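PDB 1GXO: pectate lyase from Cellvibrio cellulosa, which probably cleaves pectate (polygalacturonic acid) by anti-beta-elimination through this C-terminal catalytic module, held here with trigalacturonate and calcium. Local coordinates for residues Y278-L283 and T310-G315; L116-P121 and H129-D134. The protein carries 1 engineered substitution. All blocks are in the same frame, centred on the assembly; numbering follows the deposited sequence.

Contact 1: residues Y278-L283 and T310-G315. With ADA (alpha-D-galactopyranuronic acid), chain B; ADA (alpha-D-galactopyranuronic acid), chain C.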
loop_
_atom_site.group_PDB
_atom_site.type_symbol
_atom_site.label_atom_id
_atom_site.label_comp_id
_atom_site.label_asym_id
_atom_site.label_seq_id
_atom_site.Cartn_x
_atom_site.Cartn_y
_atom_site.Cartn_z
ATOM N N TYR A 278 -10.565 -1.675 13.241
ATOM C CA TYR A 278 -11.045 -2.771 12.425
ATOM C C TYR A 278 -10.349 -2.749 11.086
ATOM O O TYR A 278 -9.909 -1.687 10.632
ATOM C CB TYR A 278 -12.568 -2.679 12.254
ATOM C CG TYR A 278 -13.337 -3.045 13.506
ATOM C CD1 TYR A 278 -13.708 -4.368 13.752
ATOM C CD2 TYR A 278 -13.713 -2.070 14.439
ATOM C CE1 TYR A 278 -14.440 -4.711 14.885
ATOM C CE2 TYR A 278 -14.446 -2.405 15.590
ATOM C CZ TYR A 278 -14.804 -3.731 15.802
ATOM O OH TYR A 278 -15.498 -4.118 16.944
ATOM N N ARG A 279 -10.220 -3.928 10.479
ATOM C CA ARG A 279 -9.718 -4.077 9.114
ATOM C C ARG A 279 -10.673 -3.453 8.094
ATOM O O ARG A 279 -10.230 -2.829 7.129
ATOM C CB ARG A 279 -9.504 -5.573 8.769
ATOM C CG ARG A 279 -8.871 -5.837 7.388
ATOM C CD ARG A 279 -7.445 -5.381 7.300
ATOM N NE ARG A 279 -6.664 -5.821 6.129
ATOM C CZ ARG A 279 -5.896 -6.908 6.100
ATOM N NH1 ARG A 279 -5.840 -7.715 7.142
ATOM N NH2 ARG A 279 -5.182 -7.198 5.024
ATOM N N PHE A 280 -11.973 -3.654 8.311
ATOM C CA PHE A 280 -13.027 -3.201 7.396
ATOM C C PHE A 280 -14.114 -2.446 8.170
ATOM O O PHE A 280 -14.645 -2.967 9.156
ATOM C CB PHE A 280 -13.715 -4.389 6.712
ATOM C CG PHE A 280 -12.781 -5.295 5.944
ATOM C CD1 PHE A 280 -12.302 -6.476 6.523
ATOM C CD2 PHE A 280 -12.414 -4.986 4.633
ATOM C CE1 PHE A 280 -11.447 -7.308 5.835
ATOM C CE2 PHE A 280 -11.554 -5.819 3.918
ATOM C CZ PHE A 280 -11.073 -6.992 4.506
ATOM N N TYR A 281 -14.442 -1.237 7.722
ATOM C CA TYR A 281 -15.516 -0.451 8.311
ATOM C C TYR A 281 -16.616 -0.255 7.280
ATOM O O TYR A 281 -16.334 -0.046 6.120
ATOM C CB TYR A 281 -15.005 0.927 8.748
ATOM C CG TYR A 281 -14.123 0.919 9.975
ATOM C CD1 TYR A 281 -12.758 0.676 9.872
ATOM C CD2 TYR A 281 -14.657 1.179 11.240
ATOM C CE1 TYR A 281 -11.941 0.672 10.995
ATOM C CE2 TYR A 281 -13.844 1.172 12.377
ATOM C CZ TYR A 281 -12.492 0.927 12.238
ATOM O OH TYR A 281 -11.682 0.921 13.338
ATOM N N ASP A 282 -17.879 -0.282 7.711
ATOM C CA ASP A 282 -19.011 0.012 6.812
ATOM C C ASP A 282 -18.902 1.418 6.230
ATOM O O ASP A 282 -18.713 2.378 6.975
ATOM C CB ASP A 282 -20.364 -0.140 7.518
ATOM C CG ASP A 282 -21.546 0.015 6.559
ATOM O OD1 ASP A 282 -21.980 -1.002 5.981
ATOM O OD2 ASP A 282 -22.121 1.107 6.337
ATOM N N LEU A 283 -19.051 1.522 4.911
ATOM C CA LEU A 283 -18.959 2.792 4.190
ATOM C C LEU A 283 -19.868 3.888 4.737
ATOM O O LEU A 283 -19.502 5.069 4.756
ATOM C CB LEU A 283 -19.271 2.592 2.709
ATOM C CG LEU A 283 -18.268 1.798 1.884
ATOM C CD1 LEU A 283 -18.824 1.546 0.481
ATOM C CD2 LEU A 283 -16.953 2.535 1.824
ATOM N N THR A 310 -8.376 -17.164 11.546
ATOM C CA THR A 310 -6.951 -17.361 11.795
ATOM C C THR A 310 -6.082 -17.024 10.585
ATOM O O THR A 310 -4.887 -16.767 10.754
ATOM C CB THR A 310 -6.646 -18.806 12.269
ATOM O OG1 THR A 310 -7.010 -19.742 11.254
ATOM C CG2 THR A 310 -7.521 -19.189 13.442
ATOM N N GLY A 311 -6.685 -17.037 9.393
ATOM C CA GLY A 311 -5.970 -16.898 8.133
ATOM C C GLY A 311 -5.833 -15.483 7.623
ATOM O O GLY A 311 -5.110 -15.225 6.662
ATOM N N TYR A 312 -6.520 -14.556 8.282
ATOM C CA TYR A 312 -6.540 -13.142 7.880
ATOM C C TYR A 312 -6.691 -12.262 9.115
ATOM O O TYR A 312 -7.329 -12.674 10.086
ATOM C CB TYR A 312 -7.733 -12.921 6.962
ATOM C CG TYR A 312 -7.747 -11.676 6.112
ATOM C CD1 TYR A 312 -7.115 -11.663 4.858
ATOM C CD2 TYR A 312 -8.470 -10.536 6.509
ATOM C CE1 TYR A 312 -7.159 -10.544 4.047
ATOM C CE2 TYR A 312 -8.528 -9.399 5.693
ATOM C CZ TYR A 312 -7.873 -9.416 4.458
ATOM O OH TYR A 312 -7.912 -8.312 3.631
ATOM N N SER A 313 -6.132 -11.054 9.067
ATOM C CA SER A 313 -6.218 -10.116 10.181
ATOM C C SER A 313 -7.458 -9.230 10.055
ATOM O O SER A 313 -7.589 -8.436 9.101
ATOM C CB SER A 313 -4.959 -9.225 10.239
ATOM O OG SER A 313 -3.808 -10.015 10.488
ATOM N N TRP A 314 -8.323 -9.324 11.058
ATOM C CA TRP A 314 -9.608 -8.634 11.044
ATOM C C TRP A 314 -9.561 -7.311 11.794
ATOM O O TRP A 314 -10.553 -6.604 11.869
ATOM C CB TRP A 314 -10.687 -9.573 11.573
ATOM C CG TRP A 314 -10.831 -10.697 10.616
ATOM C CD1 TRP A 314 -10.226 -11.924 10.685
ATOM C CD2 TRP A 314 -11.545 -10.673 9.383
ATOM N NE1 TRP A 314 -10.552 -12.674 9.581
ATOM C CE2 TRP A 314 -11.361 -11.934 8.762
ATOM C CE3 TRP A 314 -12.322 -9.709 8.726
ATOM C CZ2 TRP A 314 -11.955 -12.270 7.534
ATOM C CZ3 TRP A 314 -12.907 -10.046 7.500
ATOM C CH2 TRP A 314 -12.707 -11.313 6.922
ATOM N N GLY A 315 -8.379 -6.968 12.299
ATOM C CA GLY A 315 -8.170 -5.746 13.049
ATOM C C GLY A 315 -6.730 -5.636 13.499
ATOM O O GLY A 315 -5.946 -6.575 13.355
HETATM C C1 ADA B . -1.878 -13.191 4.216
HETATM C C2 ADA B . -1.066 -13.642 5.448
HETATM C C3 ADA B . -1.963 -13.568 6.712
HETATM C C4 ADA B . -2.520 -12.147 6.890
HETATM C C5 ADA B . -3.279 -11.801 5.594
HETATM C C6 ADA B . -3.885 -10.395 5.693
HETATM O O2 ADA B . -0.536 -14.946 5.283
HETATM O O3 ADA B . -1.321 -14.065 7.881
HETATM O O4 ADA B . -1.394 -11.297 7.089
HETATM O O5 ADA B . -2.396 -11.906 4.475
HETATM O O6B ADA B . -4.539 -10.118 6.700
HETATM O O6A ADA B . -3.726 -9.608 4.759
HETATM C C1 ADA C . -3.612 -16.534 1.470
HETATM C C2 ADA C . -4.445 -16.366 2.768
HETATM C C3 ADA C . -4.996 -14.920 2.968
HETATM C C4 ADA C . -3.861 -13.878 2.832
HETATM C C5 ADA C . -3.301 -14.159 1.422
HETATM C C6 ADA C . -2.340 -13.049 0.961
HETATM O O2 ADA C . -5.480 -17.321 2.854
HETATM O O3 ADA C . -5.742 -14.811 4.190
HETATM O O4 ADA C . -2.940 -14.148 3.914
HETATM O O5 ADA C . -2.687 -15.454 1.440
HETATM O O6B ADA C . -2.785 -11.927 0.734
HETATM O O6A ADA C . -1.154 -13.312 0.828
HETATM O O HOH W 1 -12.648 -5.921 10.283
#

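Contact 2: residues L116-P121 and H129-D134. With CA (calcium ion), chain D.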
loop_
_atom_site.group_PDB
_atom_site.type_symbol
_atom_site.label_atom_id
_atom_site.label_comp_id
_atom_site.label_asym_id
_atom_site.label_seq_id
_atom_site.Cartn_x
_atom_site.Cartn_y
_atom_site.Cartn_z
ATOM N N LEU A 116 -3.494 2.487 -10.191
ATOM C CA LEU A 116 -2.596 1.362 -10.395
ATOM C C LEU A 116 -3.268 0.040 -10.086
ATOM O O LEU A 116 -3.793 -0.159 -8.988
ATOM C CB LEU A 116 -1.323 1.528 -9.565
ATOM C CG LEU A 116 -0.489 2.804 -9.710
ATOM C CD1 LEU A 116 0.775 2.681 -8.878
ATOM C CD2 LEU A 116 -0.097 3.066 -11.153
ATOM N N PRO A 117 -3.226 -0.876 -11.063
ATOM C CA PRO A 117 -3.822 -2.201 -10.934
ATOM C C PRO A 117 -2.896 -3.071 -10.114
ATOM O O PRO A 117 -1.729 -2.727 -9.941
ATOM C CB PRO A 117 -3.881 -2.707 -12.380
ATOM C CG PRO A 117 -2.722 -2.006 -13.102
ATOM C CD PRO A 117 -2.573 -0.693 -12.377
ATOM N N GLN A 118 -3.418 -4.184 -9.597
ATOM C CA GLN A 118 -2.619 -5.128 -8.823
ATOM C C GLN A 118 -1.770 -6.010 -9.734
ATOM O O GLN A 118 -0.647 -6.366 -9.373
ATOM C CB GLN A 118 -3.513 -6.009 -7.928
ATOM C CG GLN A 118 -2.784 -6.801 -6.833
ATOM C CD GLN A 118 -3.725 -7.737 -6.090
ATOM O OE1 GLN A 118 -4.479 -8.487 -6.718
ATOM N NE2 GLN A 118 -3.675 -7.713 -4.754
ATOM N N PHE A 119 -2.336 -6.430 -10.865
ATOM C CA PHE A 119 -1.585 -7.200 -11.849
ATOM C C PHE A 119 -1.588 -6.475 -13.193
ATOM O O PHE A 119 -2.593 -5.865 -13.579
ATOM C CB PHE A 119 -2.173 -8.601 -12.051
ATOM C CG PHE A 119 -1.785 -9.601 -10.992
ATOM C CD1 PHE A 119 -2.363 -9.558 -9.720
ATOM C CD2 PHE A 119 -0.865 -10.599 -11.269
ATOM C CE1 PHE A 119 -2.029 -10.488 -8.737
ATOM C CE2 PHE A 119 -0.515 -11.546 -10.280
ATOM C CZ PHE A 119 -1.113 -11.480 -9.007
ATOM N N TYR A 120 -0.474 -6.572 -13.912
ATOM C CA TYR A 120 -0.335 -5.943 -15.224
ATOM C C TYR A 120 0.688 -6.707 -16.053
ATOM O O TYR A 120 1.769 -7.011 -15.540
ATOM C CB TYR A 120 0.111 -4.491 -15.053
ATOM C CG TYR A 120 0.201 -3.787 -16.374
ATOM C CD1 TYR A 120 1.434 -3.594 -16.990
ATOM C CD2 TYR A 120 -0.956 -3.361 -17.042
ATOM C CE1 TYR A 120 1.518 -2.981 -18.224
ATOM C CE2 TYR A 120 -0.874 -2.738 -18.278
ATOM C CZ TYR A 120 0.371 -2.555 -18.853
ATOM O OH TYR A 120 0.498 -1.946 -20.074
ATOM N N PRO A 121 0.397 -7.033 -17.322
ATOM C CA PRO A 121 -0.895 -6.792 -17.986
ATOM C C PRO A 121 -2.111 -7.276 -17.223
ATOM O O PRO A 121 -2.051 -8.243 -16.471
ATOM C CB PRO A 121 -0.751 -7.573 -19.302
ATOM C CG PRO A 121 0.729 -7.479 -19.613
ATOM C CD PRO A 121 1.376 -7.639 -18.252
ATOM N N HIS A 129 -8.617 -3.493 -10.554
ATOM C CA HIS A 129 -9.002 -2.291 -9.809
ATOM C C HIS A 129 -7.794 -1.506 -9.359
ATOM O O HIS A 129 -6.679 -2.034 -9.323
ATOM C CB HIS A 129 -9.826 -2.686 -8.576
ATOM C CG HIS A 129 -11.161 -3.270 -8.910
ATOM N ND1 HIS A 129 -11.917 -2.826 -9.977
ATOM C CD2 HIS A 129 -11.882 -4.250 -8.315
ATOM C CE1 HIS A 129 -13.051 -3.507 -10.020
ATOM N NE2 HIS A 129 -13.046 -4.389 -9.034
ATOM N N ALA A 130 -8.030 -0.263 -8.968
ATOM C CA ALA A 130 -7.022 0.531 -8.282
ATOM C C ALA A 130 -6.762 -0.163 -6.951
ATOM O O ALA A 130 -7.661 -0.288 -6.135
ATOM C CB ALA A 130 -7.531 1.951 -8.059
ATOM N N THR A 131 -5.536 -0.614 -6.730
ATOM C CA THR A 131 -5.280 -1.503 -5.589
ATOM C C THR A 131 -4.425 -0.904 -4.469
ATOM O O THR A 131 -3.192 -0.925 -4.529
ATOM C CB THR A 131 -4.671 -2.818 -6.088
ATOM O OG1 THR A 131 -5.601 -3.454 -6.969
ATOM C CG2 THR A 131 -4.487 -3.822 -4.918
ATOM N N PHE A 132 -5.084 -0.378 -3.441
ATOM C CA PHE A 132 -4.358 0.048 -2.226
ATOM C C PHE A 132 -3.982 -1.111 -1.310
ATOM O O PHE A 132 -3.092 -0.962 -0.464
ATOM C CB PHE A 132 -5.156 1.091 -1.441
ATOM C CG PHE A 132 -5.513 2.305 -2.247
ATOM C CD1 PHE A 132 -4.512 3.160 -2.722
ATOM C CD2 PHE A 132 -6.843 2.584 -2.556
ATOM C CE1 PHE A 132 -4.824 4.277 -3.473
ATOM C CE2 PHE A 132 -7.168 3.705 -3.315
ATOM C CZ PHE A 132 -6.152 4.555 -3.772
ATOM N N ASN A 133 -4.659 -2.252 -1.482
ATOM C CA ASN A 133 -4.378 -3.501 -0.731
ATOM C C ASN A 133 -2.885 -3.805 -0.653
ATOM O O ASN A 133 -2.202 -3.734 -1.659
ATOM C CB ASN A 133 -5.096 -4.679 -1.399
ATOM C CG ASN A 133 -5.317 -5.873 -0.468
ATOM O OD1 ASN A 133 -5.559 -6.984 -0.936
ATOM N ND2 ASN A 133 -5.270 -5.651 0.828
ATOM N N ASP A 134 -2.391 -4.129 0.545
ATOM C CA ASP A 134 -0.955 -4.354 0.797
ATOM C C ASP A 134 -0.081 -3.122 0.494
ATOM O O ASP A 134 1.097 -3.247 0.131
ATOM C CB ASP A 134 -0.427 -5.572 0.017
ATOM C CG ASP A 134 -1.227 -6.848 0.308
ATOM O OD1 ASP A 134 -1.775 -6.966 1.431
ATOM O OD2 ASP A 134 -1.362 -7.771 -0.517
HETATM CA CA CA D . -2.431 -9.618 2.071
HETATM O O HOH W 2 -4.574 -8.435 1.611
HETATM O O HOH W 3 -0.703 -10.086 3.430
#

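Contact 1: residues Y278-L283 and T310-G315
R279 and Y312 stack, guanidinium over ring, with 4.2 Å between centres and planes within 11° of parallel; the tyrosine OH end lies over one guanidinium face. At the guanidinium edge sit the backbone O of S313 and the carboxylate of the chain B galacturonate; that sugar's O6B also lies over a face of the Y312 ring, while O3 of the chain C sugar meets the ring in plane at its edge. This is the glycan pocket of a family 10 polysaccharide lyase, where R308 and R207 also bond to sugar. R279 reaches it with CG anti to its backbone N (chi1 -175°) and a bend at chi2. NH1 then donates twice, to S313 O at 2.7 Å, on a carbonyl lone pair, and to the sugar O6B; NH2 donates to O6A at 2.8 Å in a nearly straight bond, giving a bidentate grip on the carboxylate. Y312 OH is hydrogen-bonded to E210, which helps fix the stacking ring. F280 CE1 packs 3.5 Å from W314 CZ3, and CD2 of Y312 lies above the centre of the indole. Y278 and G315 form an antiparallel non-hydrogen-bonded pair; next to it, R279 N bonds to W314 O, and a water donates to that same oxygen while accepting from F280 N. S313 N adds its own bond, donating to the chain B O6B at 3.0 Å, N-H...O angle 174°.

Contact 2: residues L116-P121 and H129-D134
T131 turns its hydroxyl beside its own backbone N (chi1 -61°), which leaves CG2 on the opposite side of that torsion from the nitrogen, while Q118, with CG anti to N (chi1 -166°) and extended beyond, runs its chain past that methyl. Both branches of the threonine therefore meet the glutamine: OG1 stands 3.4 Å from Q118 CB, and T131 CG2 packs against CB and CG, with Q118 NE2 4.0 Å from it. OG1 is also tied back into its own segment, donating to H129 O at 3.0 Å from above the carbonyl plane. The far end of the glutamine is held too, OE1 bonding to S127 OG in the intervening loop.

A single hydrogen bond links the backbones: T131 N to L116 O, 2.9 Å, arriving almost in line with the C=O. Two CA-H...O contacts reinforce it, A130 CA to the same L116 O and P117 CA to H129 O, the latter at 3.3 Å and nearly straight. L116 itself turns its side chain onto M137 and A140 of helix 136-148.

Beyond T131 the chain leads to N133 and D134. N133 ND2 holds a calcium-bound water at 3.0 Å and also bonds to E218, while D134 OD1 binds the ion at 2.8 Å and OD2 accepts from N73 N, a bond that steadies the carboxylate. D134 as first-shell ligand and N133 as second-shell partner, anchored by N73 and E218, thus follow closely on the paired segment and form part of the calcium site of this pectate lyase.

In the fold
Coming from the N terminus, the chain leaves helix 93-109, runs through 116-121, makes a short loop and returns through 129-134, where contact 2 closes that small loop before helix 136-148 begins. Contact 1 comes much later: the chain passes strand 280-281 and travels through a largely loop region to helix 306-311, at whose end 310-315 meets 278-283 and contact 1 closes a loop of 26 residues. The two follow in series, neither nested nor crossed. The centres of contact 1 and contact 2 are about 19 Å apart. Both border the same site, contact 1 at the sugars and contact 2 at the calcium ion, so loops far apart in the sequence of this catalytic module contribute to it.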